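Local coordinates for protein probable benzoylformate decarboxylase (Rhodococcus jostii, PDB 7ORX) that binds thiamine diphosphate and a sodium ion and probably works as a thiamine diphosphate-dependent enzyme, at residues 16-21 / 144-149; 83-88 / 93-98; 126-131 / 139-144; 149-154 / 182-187; 306-311 / 316-321. One frame throughout, in Å; residues are numbered along the deposited sequence.

Contacts 1 to 3 gather around the first parallel sheet of the chain, contact 4 joins the loop after helix 138-149 to strand 181-184, and contact 5 lies in the central domain. Along the sequence, contact 1 closes a loop in which contacts 2 and 3 are nested one after the other; contacts 4 and 5 follow in series. Contacts 1 and 3 share Q144 on helix 138-149, their centres about 10 Å apart, while contacts 2 and 3 meet strands of the same sheet. Contact 4 lies about 14 Å, centre to centre, from contact 5. Contacts 1, 3, 4 and 5 all touch the second subunit, so the packing inside the chain is continuous with the assembly of the tetramer.

Contact 1: 16-21 / 144-149; sequences RARGLT and QAIHTA
L20 and I146 form the close-packed side of this contact, with L20 CD2 4.2 Å from I146 CD1. Both are buried, and branched aliphatic chains suit a place where a turn is laid against a helix. L20 CD2 also touches V96, which extends this apolar patch toward the strand that carries V96. The aliphatic start of R18 joins the same patch, its CG 4.3 Å from I146 CD1. The turn itself is a Schellman motif that ends helix 7-17: G19 N bonds to R16 O at 3.1 Å, and G19 takes a positive phi, a conformation that glycine adopts readily. The looser, polar side lies beyond. R18 bends at chi2 (-58°), and its guanidinium reaches the imidazole of H147, the two planes 30° apart. NH2 of R18 stays 3.8 Å from NE2 of H147, a van der Waals approach. The charged end is held by other groups: N143 OD1 and the L177 carbonyl at NH2, and the L178 carbonyl at NH1. A long arginine fits this margin because its methylenes can pack while its head finds oxygens. R18 is partly exposed, so solvent can reach this edge.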
# COMPACT_ATOMS: atom_id res chain seq x y z
N ARG C 16 -21.11 -20.32 -12.65
CA ARG C 16 -22.22 -21.32 -12.56
C ARG C 16 -21.68 -22.57 -11.87
O ARG C 16 -22.38 -23.12 -11.03
CB ARG C 16 -22.82 -21.71 -13.92
CG ARG C 16 -23.93 -22.74 -13.77
CD ARG C 16 -24.62 -23.28 -15.03
NE ARG C 16 -25.14 -22.22 -15.87
CZ ARG C 16 -24.50 -21.65 -16.90
NH1 ARG C 16 -23.29 -22.04 -17.25
NH2 ARG C 16 -25.08 -20.68 -17.59
N ALA C 17 -20.49 -23.02 -12.28
CA ALA C 17 -19.82 -24.24 -11.78
C ALA C 17 -19.67 -24.13 -10.26
O ALA C 17 -19.82 -25.14 -9.58
CB ALA C 17 -18.49 -24.36 -12.45
N ARG C 18 -19.43 -22.91 -9.75
CA ARG C 18 -19.14 -22.60 -8.33
C ARG C 18 -20.39 -22.12 -7.55
O ARG C 18 -20.25 -21.65 -6.42
CB ARG C 18 -18.07 -21.51 -8.28
CG ARG C 18 -16.70 -21.90 -8.81
CD ARG C 18 -16.01 -23.10 -8.13
NE ARG C 18 -14.65 -23.19 -8.68
CZ ARG C 18 -14.29 -23.93 -9.71
NH1 ARG C 18 -15.16 -24.73 -10.28
NH2 ARG C 18 -13.06 -23.89 -10.17
N GLY C 19 -21.59 -22.18 -8.13
CA GLY C 19 -22.85 -21.80 -7.48
C GLY C 19 -23.08 -20.30 -7.38
O GLY C 19 -24.06 -19.97 -6.76
N LEU C 20 -22.25 -19.42 -7.96
CA LEU C 20 -22.42 -17.93 -7.91
C LEU C 20 -23.37 -17.44 -9.00
O LEU C 20 -22.98 -16.54 -9.77
CB LEU C 20 -21.08 -17.21 -8.07
CG LEU C 20 -20.22 -17.12 -6.82
CD1 LEU C 20 -19.70 -18.49 -6.43
CD2 LEU C 20 -19.04 -16.19 -7.06
N THR C 21 -24.62 -17.93 -8.98
CA THR C 21 -25.66 -17.59 -9.98
C THR C 21 -26.55 -16.42 -9.51
O THR C 21 -27.42 -16.03 -10.29
CB THR C 21 -26.48 -18.85 -10.26
OG1 THR C 21 -26.75 -19.42 -8.99
CG2 THR C 21 -25.73 -19.83 -11.11
N GLN C 144 -9.12 -18.01 -8.73
CA GLN C 144 -8.26 -17.83 -7.53
C GLN C 144 -9.04 -17.00 -6.47
O GLN C 144 -9.03 -17.37 -5.27
CB GLN C 144 -6.97 -17.14 -7.93
CG GLN C 144 -6.14 -16.68 -6.76
CD GLN C 144 -4.73 -16.27 -7.15
OE1 GLN C 144 -4.35 -16.02 -8.31
NE2 GLN C 144 -3.89 -16.22 -6.15
N ALA C 145 -9.66 -15.90 -6.90
CA ALA C 145 -10.50 -15.05 -6.04
C ALA C 145 -11.50 -15.92 -5.28
O ALA C 145 -11.61 -15.72 -4.04
CB ALA C 145 -11.23 -14.01 -6.85
N ILE C 146 -12.18 -16.85 -5.95
CA ILE C 146 -13.28 -17.63 -5.30
C ILE C 146 -12.65 -18.59 -4.30
O ILE C 146 -13.12 -18.64 -3.18
CB ILE C 146 -14.16 -18.34 -6.32
CG1 ILE C 146 -14.95 -17.32 -7.14
CG2 ILE C 146 -15.07 -19.36 -5.65
CD1 ILE C 146 -15.42 -17.83 -8.47
N HIS C 147 -11.61 -19.31 -4.68
CA HIS C 147 -11.02 -20.33 -3.78
C HIS C 147 -10.50 -19.66 -2.51
O HIS C 147 -10.63 -20.23 -1.40
CB HIS C 147 -9.86 -21.04 -4.47
CG HIS C 147 -10.29 -21.96 -5.55
ND1 HIS C 147 -11.28 -22.91 -5.35
CD2 HIS C 147 -9.82 -22.11 -6.81
CE1 HIS C 147 -11.41 -23.60 -6.47
NE2 HIS C 147 -10.52 -23.13 -7.38
N THR C 148 -9.84 -18.52 -2.73
CA THR C 148 -9.24 -17.65 -1.69
C THR C 148 -10.36 -17.19 -0.75
O THR C 148 -10.20 -17.30 0.44
CB THR C 148 -8.51 -16.44 -2.29
OG1 THR C 148 -7.47 -16.87 -3.17
CG2 THR C 148 -7.92 -15.53 -1.25
N ALA C 149 -11.46 -16.66 -1.26
CA ALA C 149 -12.59 -16.21 -0.41
C ALA C 149 -13.07 -17.33 0.53
O ALA C 149 -13.38 -16.98 1.68
CB ALA C 149 -13.70 -15.67 -1.25

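Contact 2: 83-88 / 93-98; sequences GALTNS and SPLVVT
S88 and S93 are joined by the one hydrogen bond between helix 83-88 and segment 93-98. The amide N of S93 donates to the carbonyl O of S88 over 3.0 Å, and the bond is nearly straight at 167°. It spans the connection that turns the chain from helix 82-90 into strand 95-101. Serine is short enough for the two parts of the chain to come close, with S88 CB and S93 CB 4.2 Å apart. S93 OG turns to D58 OD1, and S88 OG makes a weak bond to the other oxygen of the same carboxylate, so one aspartate serves both serines.

The apolar contacts lie further up the strand. L85 CD1 touches two neighbours on the strand face, 4.3 Å from L95 CD1 and 4.4 Å from V97 CG2. Residues 95 and 97 alternate along the strand and so present the same face to the helix, whereas V96 packs behind it on L69 and V157. A mixed contact links the two groups: L95 CD1 lies close to S88 OG. L95 gets there with CG beside its backbone N (chi1 -58°).

The helix runs roughly antiparallel to the strand, at 152°, with axes 11.0 Å apart, as expected for the helix that leads into a parallel strand in the alpha/beta fold of a thiamine diphosphate-binding domain. N87, whose end leads away from the strand, bonds to S403 and G405. The chemistry thus implies a polar turn tied to D58 beside a buried apolar interface, probably held by the exclusion of water.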
# COMPACT_ATOMS: atom_id res chain seq x y z
N GLY C 83 -16.97 0.86 3.62
CA GLY C 83 -17.58 0.78 4.97
C GLY C 83 -18.22 -0.58 5.18
O GLY C 83 -17.89 -1.26 6.20
N ALA C 84 -19.07 -0.99 4.23
CA ALA C 84 -19.81 -2.26 4.33
C ALA C 84 -18.81 -3.42 4.40
O ALA C 84 -19.01 -4.31 5.21
CB ALA C 84 -20.76 -2.36 3.19
N LEU C 85 -17.74 -3.33 3.62
CA LEU C 85 -16.73 -4.40 3.44
C LEU C 85 -16.04 -4.71 4.77
O LEU C 85 -15.66 -5.86 4.96
CB LEU C 85 -15.73 -3.92 2.38
CG LEU C 85 -15.22 -4.96 1.41
CD1 LEU C 85 -16.25 -6.04 1.12
CD2 LEU C 85 -14.77 -4.27 0.14
N THR C 86 -15.90 -3.73 5.66
CA THR C 86 -15.32 -3.94 7.02
C THR C 86 -16.12 -5.03 7.74
O THR C 86 -15.50 -5.85 8.45
CB THR C 86 -15.30 -2.66 7.87
OG1 THR C 86 -16.63 -2.19 8.23
CG2 THR C 86 -14.47 -1.57 7.22
N ASN C 87 -17.45 -5.01 7.64
CA ASN C 87 -18.29 -6.00 8.36
C ASN C 87 -17.96 -7.38 7.80
O ASN C 87 -17.85 -8.32 8.60
CB ASN C 87 -19.79 -5.65 8.31
CG ASN C 87 -20.13 -4.53 9.28
OD1 ASN C 87 -19.69 -4.53 10.42
ND2 ASN C 87 -20.90 -3.57 8.84
N SER C 88 -17.76 -7.48 6.48
CA SER C 88 -17.48 -8.76 5.77
C SER C 88 -16.20 -9.40 6.30
O SER C 88 -16.18 -10.62 6.52
CB SER C 88 -17.45 -8.52 4.31
OG SER C 88 -18.62 -7.77 3.92
N SER C 93 -16.92 -13.40 5.78
CA SER C 93 -17.90 -13.53 4.68
C SER C 93 -17.20 -13.60 3.34
O SER C 93 -16.45 -12.68 2.98
CB SER C 93 -18.90 -12.41 4.74
OG SER C 93 -20.06 -12.88 5.42
N PRO C 94 -17.37 -14.72 2.60
CA PRO C 94 -16.70 -14.92 1.32
C PRO C 94 -17.31 -14.16 0.15
O PRO C 94 -17.66 -14.78 -0.80
CB PRO C 94 -16.80 -16.44 1.11
CG PRO C 94 -18.03 -16.84 1.84
CD PRO C 94 -18.12 -15.90 3.03
N LEU C 95 -17.42 -12.84 0.23
CA LEU C 95 -17.86 -12.00 -0.90
C LEU C 95 -16.75 -11.97 -1.95
O LEU C 95 -15.58 -11.68 -1.61
CB LEU C 95 -18.10 -10.56 -0.44
CG LEU C 95 -19.14 -10.38 0.66
CD1 LEU C 95 -19.41 -8.88 0.89
CD2 LEU C 95 -20.43 -11.10 0.32
N VAL C 96 -17.12 -12.15 -3.21
CA VAL C 96 -16.21 -11.97 -4.36
C VAL C 96 -16.63 -10.68 -5.06
O VAL C 96 -17.67 -10.67 -5.70
CB VAL C 96 -16.36 -13.18 -5.28
CG1 VAL C 96 -15.46 -13.03 -6.47
CG2 VAL C 96 -16.12 -14.47 -4.52
N VAL C 97 -15.89 -9.61 -4.87
CA VAL C 97 -16.34 -8.30 -5.39
C VAL C 97 -15.57 -8.01 -6.67
O VAL C 97 -14.38 -7.79 -6.57
CB VAL C 97 -16.05 -7.22 -4.34
CG1 VAL C 97 -16.50 -5.84 -4.79
CG2 VAL C 97 -16.62 -7.60 -3.00
N THR C 98 -16.24 -8.02 -7.83
CA THR C 98 -15.67 -7.56 -9.12
C THR C 98 -16.07 -6.10 -9.37
O THR C 98 -17.21 -5.70 -9.10
CB THR C 98 -16.14 -8.46 -10.26
OG1 THR C 98 -17.52 -8.19 -10.47
CG2 THR C 98 -15.97 -9.93 -9.96

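Contact 3: 126-131 / 139-144; sequences VKWSSE and PRTINQ
W128 and S130 face Q144 and T141, the axes of strand 128-130 and helix 139-144 running almost antiparallel at 172° and 9.7 Å apart. The indole is the main surface. Q144 crosses it at about a right angle with its CG over the six-membered ring, a CH-pi contact with 4.1 Å to the ring centroid. Its amide continues over the same face, tilted 19° from the ring plane, and CD comes to 3.6 Å from W128 CZ2. CG of Q144 is anti to its backbone N (chi1 169°) and the chain beyond is extended, which carries the flat amide out across the flat ring. Strand 128-130, helix 138-149 and strand 157-162 make up a beta-alpha-beta unit, in which the helix packs on the sheet; the sheet's edge strand within this chain, 128-130, lies here, and the large ring of W128 bridges the gap to the helix. Further along the strand, the smaller pair meets through T141 CG2, 3.7 Å from S130 OG, while T141 OG1 turns instead to the D137 carbonyl. The amide of Q144 is further fixed by R140, whose NH1 donates to OE1 over 2.8 Å. That NH1 lies above the carbonyl plane of the amide, whereas OE1 sits at the edge of the guanidinium. R140 also forms a salt bridge with D137, and its NH1 bonds to the R310 carbonyl of the second subunit.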
# COMPACT_ATOMS: atom_id res chain seq x y z
N VAL C 126 -10.21 -6.40 2.30
CA VAL C 126 -10.13 -7.63 1.47
C VAL C 126 -8.88 -8.44 1.80
O VAL C 126 -7.84 -7.81 1.98
CB VAL C 126 -10.18 -7.20 0.00
CG1 VAL C 126 -11.48 -6.43 -0.28
CG2 VAL C 126 -8.99 -6.34 -0.37
N LYS C 127 -9.01 -9.77 1.91
CA LYS C 127 -7.88 -10.72 2.07
C LYS C 127 -6.91 -10.66 0.89
O LYS C 127 -5.76 -11.03 1.03
CB LYS C 127 -8.29 -12.18 1.90
CG LYS C 127 -9.09 -12.76 3.01
CD LYS C 127 -9.54 -14.14 2.65
CE LYS C 127 -8.36 -15.08 2.56
NZ LYS C 127 -8.75 -16.45 2.97
N TRP C 128 -7.46 -10.41 -0.29
CA TRP C 128 -6.74 -10.59 -1.56
C TRP C 128 -7.36 -9.71 -2.63
O TRP C 128 -8.60 -9.66 -2.68
CB TRP C 128 -6.78 -12.06 -1.99
CG TRP C 128 -5.88 -12.28 -3.17
CD1 TRP C 128 -4.52 -12.20 -3.17
CD2 TRP C 128 -6.28 -12.44 -4.54
NE1 TRP C 128 -4.05 -12.29 -4.46
CE2 TRP C 128 -5.10 -12.49 -5.30
CE3 TRP C 128 -7.51 -12.57 -5.18
CZ2 TRP C 128 -5.11 -12.72 -6.66
CZ3 TRP C 128 -7.52 -12.77 -6.54
CH2 TRP C 128 -6.33 -12.85 -7.28
N SER C 129 -6.55 -9.08 -3.47
CA SER C 129 -7.08 -8.21 -4.55
C SER C 129 -6.17 -8.29 -5.77
O SER C 129 -4.99 -8.41 -5.59
CB SER C 129 -7.26 -6.79 -4.02
OG SER C 129 -6.14 -5.97 -4.34
N SER C 130 -6.73 -8.25 -6.98
CA SER C 130 -5.99 -8.35 -8.25
C SER C 130 -6.59 -7.40 -9.27
O SER C 130 -7.80 -7.38 -9.35
CB SER C 130 -6.01 -9.75 -8.77
OG SER C 130 -5.15 -9.86 -9.91
N GLU C 131 -5.76 -6.67 -10.01
CA GLU C 131 -6.13 -6.22 -11.38
C GLU C 131 -5.37 -7.14 -12.34
O GLU C 131 -4.19 -6.90 -12.55
CB GLU C 131 -5.85 -4.72 -11.59
CG GLU C 131 -6.37 -4.17 -12.93
CD GLU C 131 -6.50 -2.65 -13.10
OE1 GLU C 131 -7.64 -2.09 -12.94
OE2 GLU C 131 -5.47 -2.01 -13.47
N PRO C 139 -10.21 -15.17 -16.29
CA PRO C 139 -10.84 -16.36 -15.71
C PRO C 139 -10.06 -16.96 -14.53
O PRO C 139 -10.64 -17.24 -13.54
CB PRO C 139 -10.92 -17.32 -16.90
CG PRO C 139 -11.01 -16.40 -18.09
CD PRO C 139 -10.04 -15.29 -17.74
N ARG C 140 -8.76 -17.13 -14.62
CA ARG C 140 -8.00 -17.81 -13.52
C ARG C 140 -7.96 -16.88 -12.31
O ARG C 140 -8.10 -17.35 -11.19
CB ARG C 140 -6.61 -18.26 -14.00
CG ARG C 140 -5.82 -19.08 -12.98
CD ARG C 140 -4.30 -18.90 -13.12
NE ARG C 140 -4.04 -17.48 -12.98
CZ ARG C 140 -3.99 -16.84 -11.79
NH1 ARG C 140 -4.03 -17.52 -10.65
NH2 ARG C 140 -3.85 -15.52 -11.75
N THR C 141 -7.79 -15.58 -12.53
CA THR C 141 -7.82 -14.58 -11.44
C THR C 141 -9.15 -14.74 -10.67
O THR C 141 -9.14 -14.73 -9.45
CB THR C 141 -7.62 -13.16 -11.97
OG1 THR C 141 -6.28 -13.03 -12.45
CG2 THR C 141 -7.85 -12.11 -10.91
N ILE C 142 -10.27 -14.91 -11.36
CA ILE C 142 -11.60 -15.08 -10.72
C ILE C 142 -11.66 -16.45 -10.07
O ILE C 142 -12.13 -16.52 -8.94
CB ILE C 142 -12.75 -14.81 -11.69
CG1 ILE C 142 -12.62 -13.38 -12.23
CG2 ILE C 142 -14.10 -15.01 -11.02
CD1 ILE C 142 -13.78 -12.96 -13.06
N ASN C 143 -11.16 -17.49 -10.68
CA ASN C 143 -11.06 -18.81 -10.00
C ASN C 143 -10.29 -18.64 -8.69
O ASN C 143 -10.79 -19.11 -7.65
CB ASN C 143 -10.35 -19.91 -10.80
CG ASN C 143 -10.60 -21.26 -10.16
OD1 ASN C 143 -11.74 -21.58 -9.89
ND2 ASN C 143 -9.58 -22.03 -9.88
N GLN C 144 -9.12 -18.01 -8.73
CA GLN C 144 -8.26 -17.83 -7.53
C GLN C 144 -9.04 -17.00 -6.47
O GLN C 144 -9.03 -17.37 -5.27
CB GLN C 144 -6.97 -17.14 -7.93
CG GLN C 144 -6.14 -16.68 -6.76
CD GLN C 144 -4.73 -16.27 -7.15
OE1 GLN C 144 -4.35 -16.02 -8.31
NE2 GLN C 144 -3.89 -16.22 -6.15

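Contact 4: 149-154 / 182-187; sequences ALLPAK and VHSAAS
L151 lays its CD1 against the CG1 methyl of V182, 3.7 Å away, the two side chains crossing at about a right angle. CG1 of V182 stands anti to the backbone N (chi1 172°), which turns this methyl to the loop, while the other branch, CG2, packs on H147. The same CD1 of L151 also meets S184 OG at 3.5 Å. P152 adds the outer part: its CG and CD both lie 3.3 Å from S184 OG, so the hydroxyl rests against the edge of the pyrrolidine ring. Serine is small enough to let the ring edge of proline come close, and proline suits an exposed turning loop. These are all van der Waals contacts, with L151 buried and P152 exposed. The loop itself is tied down by K127 NZ, which bonds to A153 O. Segment 149-154 thus leads out of helix 138-149 toward strand 157-162, and strand 181-184 packs against it. Residues V182, H183 and S184 pair in a parallel ladder with a strand of the second subunit, while L151 touches G305 and V182 touches A308 of that subunit, so the loop packs against a sheet that runs across the interface.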
# COMPACT_ATOMS: atom_id res chain seq x y z
N ALA C 149 -11.46 -16.66 -1.26
CA ALA C 149 -12.59 -16.21 -0.41
C ALA C 149 -13.07 -17.33 0.53
O ALA C 149 -13.38 -16.98 1.68
CB ALA C 149 -13.70 -15.67 -1.25
N LEU C 150 -13.04 -18.61 0.12
CA LEU C 150 -13.60 -19.75 0.89
C LEU C 150 -12.54 -20.45 1.72
O LEU C 150 -12.86 -21.43 2.43
CB LEU C 150 -14.24 -20.75 -0.07
CG LEU C 150 -15.45 -20.22 -0.81
CD1 LEU C 150 -15.73 -21.01 -2.06
CD2 LEU C 150 -16.67 -20.22 0.09
N LEU C 151 -11.33 -19.95 1.69
CA LEU C 151 -10.19 -20.62 2.37
C LEU C 151 -10.13 -20.10 3.80
O LEU C 151 -10.09 -18.88 3.97
CB LEU C 151 -8.90 -20.32 1.60
CG LEU C 151 -7.98 -21.51 1.34
CD1 LEU C 151 -8.76 -22.79 1.07
CD2 LEU C 151 -7.07 -21.13 0.19
N PRO C 152 -10.18 -20.97 4.84
CA PRO C 152 -9.87 -20.54 6.20
C PRO C 152 -8.67 -19.61 6.15
O PRO C 152 -7.66 -19.95 5.54
CB PRO C 152 -9.51 -21.85 6.93
CG PRO C 152 -9.75 -22.96 5.90
CD PRO C 152 -10.60 -22.38 4.78
N ALA C 153 -8.77 -18.39 6.72
CA ALA C 153 -9.96 -17.81 7.32
C ALA C 153 -10.77 -17.05 6.28
O ALA C 153 -10.20 -16.08 5.67
CB ALA C 153 -9.53 -16.83 8.35
N LYS C 154 -12.05 -17.41 6.12
CA LYS C 154 -12.86 -16.93 4.99
C LYS C 154 -12.88 -15.40 4.96
O LYS C 154 -12.63 -14.78 5.96
CB LYS C 154 -14.21 -17.60 5.09
CG LYS C 154 -14.36 -18.91 4.35
CD LYS C 154 -15.47 -19.83 4.89
CE LYS C 154 -14.87 -21.06 5.57
NZ LYS C 154 -15.42 -21.34 6.93
N VAL C 182 -10.59 -27.04 -4.34
CA VAL C 182 -9.62 -26.79 -3.24
C VAL C 182 -10.27 -27.27 -1.95
O VAL C 182 -11.27 -26.71 -1.61
CB VAL C 182 -9.32 -25.29 -3.13
CG1 VAL C 182 -8.50 -24.99 -1.91
CG2 VAL C 182 -8.62 -24.73 -4.36
N HIS C 183 -9.72 -28.24 -1.24
CA HIS C 183 -10.23 -28.74 0.06
C HIS C 183 -9.35 -28.24 1.21
O HIS C 183 -8.15 -28.28 1.03
CB HIS C 183 -10.28 -30.27 0.04
CG HIS C 183 -10.96 -30.82 -1.17
ND1 HIS C 183 -12.23 -30.44 -1.52
CD2 HIS C 183 -10.57 -31.67 -2.13
CE1 HIS C 183 -12.57 -31.03 -2.65
NE2 HIS C 183 -11.58 -31.78 -3.04
N SER C 184 -9.91 -27.82 2.35
CA SER C 184 -9.14 -27.57 3.61
C SER C 184 -9.19 -28.81 4.50
O SER C 184 -10.29 -29.33 4.63
CB SER C 184 -9.67 -26.38 4.33
OG SER C 184 -9.60 -25.25 3.48
N ALA C 185 -8.05 -29.26 5.04
CA ALA C 185 -7.99 -30.17 6.22
C ALA C 185 -9.17 -29.79 7.13
O ALA C 185 -9.18 -28.62 7.64
CB ALA C 185 -6.70 -30.04 6.98
N ALA C 186 -10.15 -30.70 7.29
CA ALA C 186 -11.33 -30.55 8.18
C ALA C 186 -11.12 -31.37 9.47
O ALA C 186 -12.11 -32.00 9.94
CB ALA C 186 -12.60 -30.95 7.45
N SER C 187 -9.89 -31.37 10.04
CA SER C 187 -9.56 -31.89 11.40
C SER C 187 -8.10 -31.60 11.81
O SER C 187 -7.31 -30.95 11.02
CB SER C 187 -9.88 -33.38 11.51
OG SER C 187 -10.48 -33.67 12.76

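Contact 5: 306-311 / 316-321; sequences GEAARA and AYVAPV
V318 meets A308 through one of its two methyls. Its CB points from the strand toward the helix but stops 5.1 Å from A308 CB. At CB the chain branches: CG1, anti to the backbone N (chi1 -173°), stays 5.6 Å from A308 CB, whereas CG2, beside the backbone N, leans in and touches A308 CB at 3.7 Å. That methyl is the branch through which V318 makes the contact. Two residues earlier on the same strand face, A316 puts CB 3.6 Å from A308 CB and 4.1 Å from A308 CA. A308 therefore sits between the two, and its single methyl also touches T302 of the adjoining strand. Alanine suits both places because the helix and strand come so close here: the CA atoms of A308 and A316 are 5.6 Å apart, which leaves little room for larger groups. Helix 305-310 and strand 315-318 belong with strand 297-302 to one beta-alpha-beta unit of the central domain, in a parallel sheet of Rossmann type. Y317, pointing the other way, packs its ring on H183 of the second subunit, and residues 316 to 318 pair with a strand of that chain. The contact across these two segments is purely aliphatic, so it probably owes its hold to close fit and the exclusion of water rather than to any directed bond.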
# COMPACT_ATOMS: atom_id res chain seq x y z
N GLY C 306 -4.87 -15.40 12.36
CA GLY C 306 -4.78 -13.98 12.80
C GLY C 306 -5.32 -13.78 14.20
O GLY C 306 -4.62 -13.15 15.00
N GLU C 307 -6.51 -14.30 14.49
CA GLU C 307 -7.15 -14.27 15.84
C GLU C 307 -6.20 -14.96 16.84
O GLU C 307 -5.98 -14.37 17.88
CB GLU C 307 -8.51 -14.96 15.88
CG GLU C 307 -9.66 -14.14 15.30
CD GLU C 307 -11.01 -14.84 15.06
OE1 GLU C 307 -11.30 -15.88 15.74
OE2 GLU C 307 -11.77 -14.34 14.16
N ALA C 308 -5.62 -16.13 16.53
CA ALA C 308 -4.79 -16.86 17.51
C ALA C 308 -3.49 -16.07 17.77
O ALA C 308 -3.12 -15.90 18.92
CB ALA C 308 -4.53 -18.26 17.02
N ALA C 309 -2.86 -15.52 16.75
CA ALA C 309 -1.59 -14.77 16.89
C ALA C 309 -1.77 -13.50 17.73
O ALA C 309 -0.89 -13.21 18.53
CB ALA C 309 -1.03 -14.41 15.53
N ARG C 310 -2.81 -12.71 17.47
CA ARG C 310 -2.90 -11.33 18.02
C ARG C 310 -3.48 -11.32 19.45
O ARG C 310 -3.27 -10.31 20.12
CB ARG C 310 -3.71 -10.41 17.10
CG ARG C 310 -5.21 -10.55 17.24
CD ARG C 310 -5.83 -9.64 16.22
NE ARG C 310 -7.28 -9.74 16.27
CZ ARG C 310 -8.04 -10.32 15.33
NH1 ARG C 310 -7.51 -10.91 14.26
NH2 ARG C 310 -9.34 -10.36 15.47
N ALA C 311 -4.12 -12.41 19.90
CA ALA C 311 -4.64 -12.52 21.28
C ALA C 311 -3.54 -12.15 22.25
O ALA C 311 -2.39 -12.56 22.07
CB ALA C 311 -5.17 -13.89 21.62
N ALA C 316 -3.78 -21.11 22.23
CA ALA C 316 -4.65 -21.24 21.03
C ALA C 316 -4.35 -22.53 20.25
O ALA C 316 -3.20 -22.96 20.23
CB ALA C 316 -4.50 -20.02 20.14
N TYR C 317 -5.39 -23.07 19.59
CA TYR C 317 -5.38 -24.17 18.60
C TYR C 317 -5.99 -23.61 17.32
O TYR C 317 -7.18 -23.22 17.37
CB TYR C 317 -6.17 -25.38 19.10
CG TYR C 317 -5.53 -26.07 20.27
CD1 TYR C 317 -5.64 -25.58 21.56
CD2 TYR C 317 -4.80 -27.22 20.09
CE1 TYR C 317 -5.04 -26.21 22.64
CE2 TYR C 317 -4.17 -27.86 21.15
CZ TYR C 317 -4.30 -27.37 22.44
OH TYR C 317 -3.71 -28.02 23.50
N VAL C 318 -5.25 -23.58 16.20
CA VAL C 318 -5.83 -23.11 14.92
C VAL C 318 -6.35 -24.36 14.24
O VAL C 318 -5.54 -25.16 13.88
CB VAL C 318 -4.84 -22.34 14.04
CG1 VAL C 318 -5.51 -21.74 12.80
CG2 VAL C 318 -4.18 -21.23 14.86
N ALA C 319 -7.67 -24.53 14.19
CA ALA C 319 -8.33 -25.75 13.69
C ALA C 319 -9.76 -25.43 13.31
O ALA C 319 -10.30 -24.41 13.73
CB ALA C 319 -8.27 -26.83 14.74
N PRO C 320 -10.42 -26.29 12.50
CA PRO C 320 -11.81 -26.08 12.12
C PRO C 320 -12.74 -26.22 13.32
O PRO C 320 -12.63 -27.20 14.04
CB PRO C 320 -12.02 -27.17 11.08
CG PRO C 320 -10.66 -27.37 10.56
CD PRO C 320 -9.87 -27.47 11.85
N VAL C 321 -13.59 -25.23 13.51
CA VAL C 321 -14.47 -25.12 14.73
C VAL C 321 -15.49 -26.25 14.71
O VAL C 321 -15.65 -26.92 15.73
CB VAL C 321 -15.14 -23.73 14.76
CG1 VAL C 321 -16.23 -23.63 15.77
CG2 VAL C 321 -14.12 -22.63 14.97